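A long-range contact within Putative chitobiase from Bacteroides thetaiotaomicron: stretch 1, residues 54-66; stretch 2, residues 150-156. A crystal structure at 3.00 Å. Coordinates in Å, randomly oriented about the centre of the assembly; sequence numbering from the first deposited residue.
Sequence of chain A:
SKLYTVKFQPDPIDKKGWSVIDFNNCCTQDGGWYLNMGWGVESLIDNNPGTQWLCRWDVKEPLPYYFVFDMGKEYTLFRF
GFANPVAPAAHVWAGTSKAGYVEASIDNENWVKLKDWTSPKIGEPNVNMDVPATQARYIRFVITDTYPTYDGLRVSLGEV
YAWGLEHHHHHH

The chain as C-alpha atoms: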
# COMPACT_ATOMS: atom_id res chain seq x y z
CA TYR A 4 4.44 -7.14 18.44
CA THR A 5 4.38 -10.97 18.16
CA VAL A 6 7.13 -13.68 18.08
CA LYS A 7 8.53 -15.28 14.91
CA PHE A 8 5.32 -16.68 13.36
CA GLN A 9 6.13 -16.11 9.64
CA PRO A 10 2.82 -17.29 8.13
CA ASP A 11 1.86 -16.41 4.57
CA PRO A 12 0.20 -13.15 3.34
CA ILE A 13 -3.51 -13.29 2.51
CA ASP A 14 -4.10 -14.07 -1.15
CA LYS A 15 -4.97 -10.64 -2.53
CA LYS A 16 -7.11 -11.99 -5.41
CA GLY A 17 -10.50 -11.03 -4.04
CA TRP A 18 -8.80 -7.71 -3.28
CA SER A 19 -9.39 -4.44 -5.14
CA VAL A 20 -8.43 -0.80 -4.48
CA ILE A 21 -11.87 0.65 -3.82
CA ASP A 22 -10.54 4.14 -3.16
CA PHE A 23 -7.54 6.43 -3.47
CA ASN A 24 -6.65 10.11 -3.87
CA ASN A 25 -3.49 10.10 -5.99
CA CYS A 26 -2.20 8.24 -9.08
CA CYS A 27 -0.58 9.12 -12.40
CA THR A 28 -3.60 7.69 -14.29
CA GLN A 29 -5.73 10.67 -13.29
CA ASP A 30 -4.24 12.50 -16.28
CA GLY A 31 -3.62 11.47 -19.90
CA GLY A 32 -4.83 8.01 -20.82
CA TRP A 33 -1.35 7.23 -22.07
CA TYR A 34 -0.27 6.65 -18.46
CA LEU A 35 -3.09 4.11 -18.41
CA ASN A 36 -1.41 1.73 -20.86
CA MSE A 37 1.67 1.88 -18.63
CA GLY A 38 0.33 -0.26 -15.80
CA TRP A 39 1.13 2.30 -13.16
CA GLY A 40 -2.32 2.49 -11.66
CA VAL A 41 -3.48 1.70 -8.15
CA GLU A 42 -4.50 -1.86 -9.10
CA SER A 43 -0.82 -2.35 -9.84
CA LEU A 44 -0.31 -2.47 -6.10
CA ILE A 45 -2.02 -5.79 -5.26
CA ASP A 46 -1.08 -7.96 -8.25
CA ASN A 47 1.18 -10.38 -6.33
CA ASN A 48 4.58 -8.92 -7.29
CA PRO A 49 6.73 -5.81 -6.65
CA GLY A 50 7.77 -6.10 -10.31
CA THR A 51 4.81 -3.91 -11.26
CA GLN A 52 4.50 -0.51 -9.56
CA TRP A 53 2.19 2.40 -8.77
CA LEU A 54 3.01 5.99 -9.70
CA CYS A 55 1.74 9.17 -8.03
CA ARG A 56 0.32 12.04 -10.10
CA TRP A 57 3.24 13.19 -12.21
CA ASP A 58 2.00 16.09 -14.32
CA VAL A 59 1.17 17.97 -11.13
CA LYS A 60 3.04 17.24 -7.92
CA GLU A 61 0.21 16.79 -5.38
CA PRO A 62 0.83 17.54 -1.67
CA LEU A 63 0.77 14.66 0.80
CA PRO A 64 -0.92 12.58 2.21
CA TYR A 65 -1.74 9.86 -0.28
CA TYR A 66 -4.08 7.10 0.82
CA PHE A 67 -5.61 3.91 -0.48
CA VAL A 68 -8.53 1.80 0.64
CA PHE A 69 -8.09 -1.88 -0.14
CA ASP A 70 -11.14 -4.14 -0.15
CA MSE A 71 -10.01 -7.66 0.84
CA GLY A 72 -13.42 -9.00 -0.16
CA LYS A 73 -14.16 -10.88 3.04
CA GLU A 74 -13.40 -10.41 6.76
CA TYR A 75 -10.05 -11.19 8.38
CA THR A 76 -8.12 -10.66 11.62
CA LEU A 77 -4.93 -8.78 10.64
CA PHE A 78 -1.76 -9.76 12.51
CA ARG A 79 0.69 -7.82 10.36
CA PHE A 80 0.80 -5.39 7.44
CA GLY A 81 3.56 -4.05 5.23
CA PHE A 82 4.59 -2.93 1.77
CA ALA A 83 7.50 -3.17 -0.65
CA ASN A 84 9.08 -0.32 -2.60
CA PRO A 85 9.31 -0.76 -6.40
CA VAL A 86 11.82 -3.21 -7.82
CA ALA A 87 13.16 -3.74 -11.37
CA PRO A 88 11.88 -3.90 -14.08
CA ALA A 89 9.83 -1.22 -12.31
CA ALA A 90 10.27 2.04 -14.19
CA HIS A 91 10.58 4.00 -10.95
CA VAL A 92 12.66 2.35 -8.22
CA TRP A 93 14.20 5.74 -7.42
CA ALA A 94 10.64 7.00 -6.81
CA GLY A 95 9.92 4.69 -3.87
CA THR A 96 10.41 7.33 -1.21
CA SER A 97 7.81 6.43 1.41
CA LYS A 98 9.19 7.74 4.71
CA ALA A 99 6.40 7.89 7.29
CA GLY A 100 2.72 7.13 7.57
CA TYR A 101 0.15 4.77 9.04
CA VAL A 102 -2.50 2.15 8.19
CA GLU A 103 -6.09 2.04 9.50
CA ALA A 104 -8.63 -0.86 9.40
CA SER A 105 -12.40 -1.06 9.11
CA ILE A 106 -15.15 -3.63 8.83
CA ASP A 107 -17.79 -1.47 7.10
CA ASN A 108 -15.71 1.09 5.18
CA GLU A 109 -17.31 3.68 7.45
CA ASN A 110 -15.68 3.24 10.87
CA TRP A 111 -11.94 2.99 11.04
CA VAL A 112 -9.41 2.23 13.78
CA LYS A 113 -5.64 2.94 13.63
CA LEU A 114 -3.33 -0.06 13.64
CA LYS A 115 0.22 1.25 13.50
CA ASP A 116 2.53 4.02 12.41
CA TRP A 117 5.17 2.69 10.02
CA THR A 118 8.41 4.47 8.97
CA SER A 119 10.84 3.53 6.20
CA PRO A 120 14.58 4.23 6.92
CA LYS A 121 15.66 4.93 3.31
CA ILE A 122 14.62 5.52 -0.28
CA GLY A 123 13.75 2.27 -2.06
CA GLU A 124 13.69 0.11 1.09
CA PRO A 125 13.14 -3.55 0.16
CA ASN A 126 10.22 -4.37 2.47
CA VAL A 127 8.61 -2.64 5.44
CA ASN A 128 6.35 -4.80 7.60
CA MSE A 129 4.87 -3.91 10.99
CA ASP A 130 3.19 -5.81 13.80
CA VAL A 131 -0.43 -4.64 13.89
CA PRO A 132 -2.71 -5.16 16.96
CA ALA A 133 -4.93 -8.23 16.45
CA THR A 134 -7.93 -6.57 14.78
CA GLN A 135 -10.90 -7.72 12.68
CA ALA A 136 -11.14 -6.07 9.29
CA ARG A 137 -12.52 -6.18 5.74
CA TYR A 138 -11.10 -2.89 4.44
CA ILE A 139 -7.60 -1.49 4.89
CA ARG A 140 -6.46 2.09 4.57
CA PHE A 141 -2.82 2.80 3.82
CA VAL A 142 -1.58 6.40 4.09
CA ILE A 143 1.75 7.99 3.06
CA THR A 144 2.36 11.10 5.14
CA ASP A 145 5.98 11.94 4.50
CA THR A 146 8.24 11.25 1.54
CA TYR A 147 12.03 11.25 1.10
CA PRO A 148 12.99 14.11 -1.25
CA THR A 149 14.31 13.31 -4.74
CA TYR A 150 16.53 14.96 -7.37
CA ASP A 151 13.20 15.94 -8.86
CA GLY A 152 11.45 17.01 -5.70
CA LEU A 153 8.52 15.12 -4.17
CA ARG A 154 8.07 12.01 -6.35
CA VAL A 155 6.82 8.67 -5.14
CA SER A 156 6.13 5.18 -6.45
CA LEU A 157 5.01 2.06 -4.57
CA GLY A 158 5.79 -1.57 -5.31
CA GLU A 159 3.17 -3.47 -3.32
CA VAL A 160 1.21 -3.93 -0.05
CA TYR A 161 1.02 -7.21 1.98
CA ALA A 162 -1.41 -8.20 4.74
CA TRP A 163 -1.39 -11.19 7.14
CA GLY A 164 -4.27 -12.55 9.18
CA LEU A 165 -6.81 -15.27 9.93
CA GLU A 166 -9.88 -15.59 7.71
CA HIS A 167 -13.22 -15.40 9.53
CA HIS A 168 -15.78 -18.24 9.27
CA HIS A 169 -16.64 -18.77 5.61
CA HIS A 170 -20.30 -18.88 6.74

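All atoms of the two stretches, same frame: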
# COMPACT_ATOMS: atom_id res chain seq x y z
N LEU A 54 2.39 4.68 -9.60
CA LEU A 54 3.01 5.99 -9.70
C LEU A 54 2.04 7.09 -9.27
O LEU A 54 0.86 7.05 -9.62
CB LEU A 54 3.50 6.23 -11.13
CG LEU A 54 4.62 7.25 -11.25
CD1 LEU A 54 5.83 6.74 -10.47
CD2 LEU A 54 4.98 7.47 -12.72
N CYS A 55 2.54 8.04 -8.50
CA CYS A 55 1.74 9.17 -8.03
C CYS A 55 1.41 10.06 -9.23
O CYS A 55 1.83 9.77 -10.34
CB CYS A 55 2.55 9.97 -7.03
SG CYS A 55 4.08 10.53 -7.74
N ARG A 56 0.65 11.14 -9.01
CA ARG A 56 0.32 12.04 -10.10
C ARG A 56 1.65 12.69 -10.49
O ARG A 56 2.36 13.21 -9.63
CB ARG A 56 -0.66 13.11 -9.66
CG ARG A 56 -1.71 13.37 -10.68
CD ARG A 56 -2.38 14.69 -10.47
NE ARG A 56 -3.10 15.08 -11.67
CZ ARG A 56 -3.52 16.31 -11.91
NH1 ARG A 56 -3.30 17.28 -11.03
NH2 ARG A 56 -4.17 16.58 -13.04
N TRP A 57 1.97 12.66 -11.78
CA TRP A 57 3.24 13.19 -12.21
C TRP A 57 3.21 14.53 -12.90
O TRP A 57 4.17 15.31 -12.81
CB TRP A 57 3.93 12.15 -13.09
CG TRP A 57 5.42 12.21 -13.05
CD1 TRP A 57 6.22 13.01 -13.80
CD2 TRP A 57 6.30 11.46 -12.20
NE1 TRP A 57 7.54 12.81 -13.48
CE2 TRP A 57 7.62 11.87 -12.49
CE3 TRP A 57 6.09 10.49 -11.21
CZ2 TRP A 57 8.73 11.33 -11.84
CZ3 TRP A 57 7.20 9.96 -10.56
CH2 TRP A 57 8.51 10.38 -10.88
N ASP A 58 2.11 14.82 -13.59
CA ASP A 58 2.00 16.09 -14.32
C ASP A 58 1.85 17.25 -13.34
O ASP A 58 2.17 18.39 -13.66
CB ASP A 58 0.81 16.06 -15.29
CG ASP A 58 0.92 14.94 -16.33
OD1 ASP A 58 2.05 14.51 -16.66
OD2 ASP A 58 -0.14 14.52 -16.85
N VAL A 59 1.36 16.94 -12.15
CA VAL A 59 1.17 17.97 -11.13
C VAL A 59 1.53 17.36 -9.80
O VAL A 59 0.81 16.50 -9.30
CB VAL A 59 -0.29 18.43 -11.06
CG1 VAL A 59 -0.41 19.59 -10.11
CG2 VAL A 59 -0.78 18.81 -12.43
N LYS A 60 2.64 17.80 -9.21
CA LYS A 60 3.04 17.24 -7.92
C LYS A 60 2.00 17.58 -6.86
O LYS A 60 1.89 18.72 -6.45
CB LYS A 60 4.40 17.79 -7.51
CG LYS A 60 5.53 17.56 -8.51
CD LYS A 60 6.81 18.18 -7.96
CE LYS A 60 7.97 18.17 -8.94
NZ LYS A 60 8.95 19.26 -8.61
N GLU A 61 1.23 16.58 -6.42
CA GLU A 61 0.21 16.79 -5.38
C GLU A 61 0.78 16.69 -3.97
O GLU A 61 1.62 15.84 -3.69
CB GLU A 61 -0.91 15.77 -5.55
CG GLU A 61 -1.64 15.91 -6.87
CD GLU A 61 -2.61 17.08 -6.90
OE1 GLU A 61 -2.50 17.95 -6.01
OE2 GLU A 61 -3.49 17.12 -7.80
N PRO A 62 0.34 17.56 -3.05
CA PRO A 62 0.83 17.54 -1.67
C PRO A 62 0.30 16.34 -0.88
O PRO A 62 -0.83 15.91 -1.07
CB PRO A 62 0.34 18.86 -1.10
CG PRO A 62 -0.94 19.06 -1.81
CD PRO A 62 -0.60 18.69 -3.24
N LEU A 63 1.14 15.81 -0.01
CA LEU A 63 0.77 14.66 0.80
C LEU A 63 -0.39 15.02 1.73
O LEU A 63 -0.65 16.20 1.96
CB LEU A 63 2.00 14.18 1.58
CG LEU A 63 3.21 13.76 0.72
CD1 LEU A 63 4.45 13.72 1.58
CD2 LEU A 63 2.97 12.38 0.06
N PRO A 64 -1.07 14.02 2.31
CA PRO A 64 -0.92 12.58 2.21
C PRO A 64 -1.71 11.88 1.13
O PRO A 64 -2.77 12.34 0.70
CB PRO A 64 -1.38 12.12 3.57
CG PRO A 64 -2.60 12.95 3.72
CD PRO A 64 -2.14 14.34 3.28
N TYR A 65 -1.17 10.73 0.73
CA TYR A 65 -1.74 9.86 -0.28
C TYR A 65 -2.29 8.66 0.47
O TYR A 65 -1.62 8.13 1.35
CB TYR A 65 -0.64 9.38 -1.21
CG TYR A 65 0.12 10.49 -1.89
CD1 TYR A 65 -0.50 11.71 -2.16
CD2 TYR A 65 1.40 10.27 -2.40
CE1 TYR A 65 0.14 12.66 -2.94
CE2 TYR A 65 2.04 11.22 -3.18
CZ TYR A 65 1.40 12.41 -3.46
OH TYR A 65 1.97 13.32 -4.31
N TYR A 66 -3.49 8.23 0.12
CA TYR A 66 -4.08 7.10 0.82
C TYR A 66 -4.75 6.14 -0.13
O TYR A 66 -5.04 6.48 -1.27
CB TYR A 66 -5.10 7.59 1.83
CG TYR A 66 -6.39 8.00 1.21
CD1 TYR A 66 -7.37 7.06 0.95
CD2 TYR A 66 -6.63 9.32 0.89
CE1 TYR A 66 -8.58 7.43 0.38
CE2 TYR A 66 -7.84 9.71 0.32
CZ TYR A 66 -8.82 8.76 0.06
OH TYR A 66 -10.02 9.15 -0.48
N TYR A 150 15.81 13.97 -6.56
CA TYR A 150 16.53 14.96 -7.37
C TYR A 150 15.47 15.80 -8.06
O TYR A 150 15.70 16.94 -8.44
CB TYR A 150 17.43 14.30 -8.43
CG TYR A 150 16.69 13.48 -9.46
CD1 TYR A 150 16.11 14.08 -10.58
CD2 TYR A 150 16.53 12.11 -9.29
CE1 TYR A 150 15.39 13.32 -11.50
CE2 TYR A 150 15.80 11.34 -10.20
CZ TYR A 150 15.23 11.95 -11.30
OH TYR A 150 14.51 11.19 -12.19
N ASP A 151 14.28 15.22 -8.22
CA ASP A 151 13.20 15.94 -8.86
C ASP A 151 12.07 16.22 -7.89
O ASP A 151 10.90 16.04 -8.21
CB ASP A 151 12.69 15.14 -10.06
CG ASP A 151 11.66 15.89 -10.84
OD1 ASP A 151 11.86 17.12 -11.01
OD2 ASP A 151 10.67 15.25 -11.27
N GLY A 152 12.44 16.69 -6.70
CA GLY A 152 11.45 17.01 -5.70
C GLY A 152 10.61 15.82 -5.28
O GLY A 152 10.97 14.67 -5.53
N LEU A 153 9.47 16.12 -4.65
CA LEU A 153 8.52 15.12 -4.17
C LEU A 153 7.95 14.20 -5.24
O LEU A 153 6.98 14.54 -5.92
CB LEU A 153 7.36 15.82 -3.44
CG LEU A 153 6.18 15.00 -2.93
CD1 LEU A 153 6.43 14.65 -1.49
CD2 LEU A 153 4.89 15.80 -3.06
N ARG A 154 8.55 13.02 -5.39
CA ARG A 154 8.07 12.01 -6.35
C ARG A 154 7.88 10.77 -5.52
O ARG A 154 8.51 10.61 -4.48
CB ARG A 154 9.13 11.74 -7.42
CG ARG A 154 9.37 12.87 -8.38
CD ARG A 154 8.11 13.17 -9.14
NE ARG A 154 8.32 14.20 -10.16
CZ ARG A 154 7.33 14.71 -10.88
NH1 ARG A 154 6.08 14.29 -10.68
NH2 ARG A 154 7.57 15.64 -11.79
N VAL A 155 6.99 9.88 -5.93
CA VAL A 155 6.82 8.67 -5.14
C VAL A 155 6.11 7.56 -5.90
O VAL A 155 5.11 7.78 -6.59
CB VAL A 155 6.12 9.00 -3.75
CG1 VAL A 155 5.22 10.21 -3.89
CG2 VAL A 155 5.33 7.81 -3.23
N SER A 156 6.69 6.36 -5.82
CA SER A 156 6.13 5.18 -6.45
C SER A 156 6.16 4.04 -5.44
O SER A 156 7.08 3.96 -4.62
CB SER A 156 6.89 4.81 -7.73
OG SER A 156 8.24 4.55 -7.48

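Arg154 is the hub of this contact between residues 54-66 and 150-156, which buries 653 Å² in all. Its CA-to-CB bond points sideways, but two m rotamers (chi1 -69°, chi2 -62°) followed by two extended torsions (chi3 -175°, chi4 -174°) bring the guanidinium to Trp57. There it lies flat on the indole, the planes inclined by only 4° and their centres 3.3 Å apart. Arg154 CZ sits 3.3 Å from the centroid of the five-membered ring, a cation-pi arrangement, while Arg154 CD packs 3.4 Å from the centroid of the six-membered ring as a CH-pi contact, so the aliphatic CD and the charged group lie over the same face of the indole. Trp57 itself leaves its backbone sideways; chi1 of -151° (t) and chi2 of -85° swing the ring toward the second stretch.

The stack is held at its ends by polar contacts. Arg154 NH1 donates to Trp57 O (3.0 Å, 162°). Within the second stretch, Asp151 in the t rotamer places OD2 2.8 Å from Arg154 NE, a salt bridge, and OD2 also accepts from Arg154 NH2 at 3.2 Å. Trp57 NE1 lies 3.3 Å from Arg154 NH2, but both are donors, so this close approach, which accompanies the stack, is not a hydrogen bond. The opposite face of the guanidinium is covered by Lys60, whose CE is 3.8 Å from Arg154 NH2. The m, t, t, t chain of Lys60 runs nearly extended along the second stretch, bringing CE 3.7 Å from Asp151 O; its NZ remains 4.3 Å from Asp151 OD1, beyond a salt bridge.

Leu153 points toward the first stretch, with chi1 t and chi2 off-rotamer at 94°; its CD1 meets Leu63 CD1 at 3.8 Å, and its CD2 approaches Glu61 O at 3.3 Å. That carbonyl also accepts a hydrogen bond from Tyr65 OH (2.6 Å), which ties the tyrosine to its own stretch. The Tyr65 ring, in the m rotamer, presents its edge to Val155, CE2 to CG1 being 3.4 Å. Val155 has an off-rotamer chi1 of 29°, and its CG1 also lies 4.0 Å from Cys55 SG.

Pairing around Cys55 and Val155 closes the contact. Cys55 N donates to Val155 O (3.2 Å), and the p rotamer of Cys55 lets SG accept a weak bond from Val155 N (3.5 Å). Next to them, Leu54 and Ser156 form an antiparallel, non-hydrogen-bonded bridge with side chains on the same face, Leu54 CD1 packing 3.5 Å from Ser156 CB.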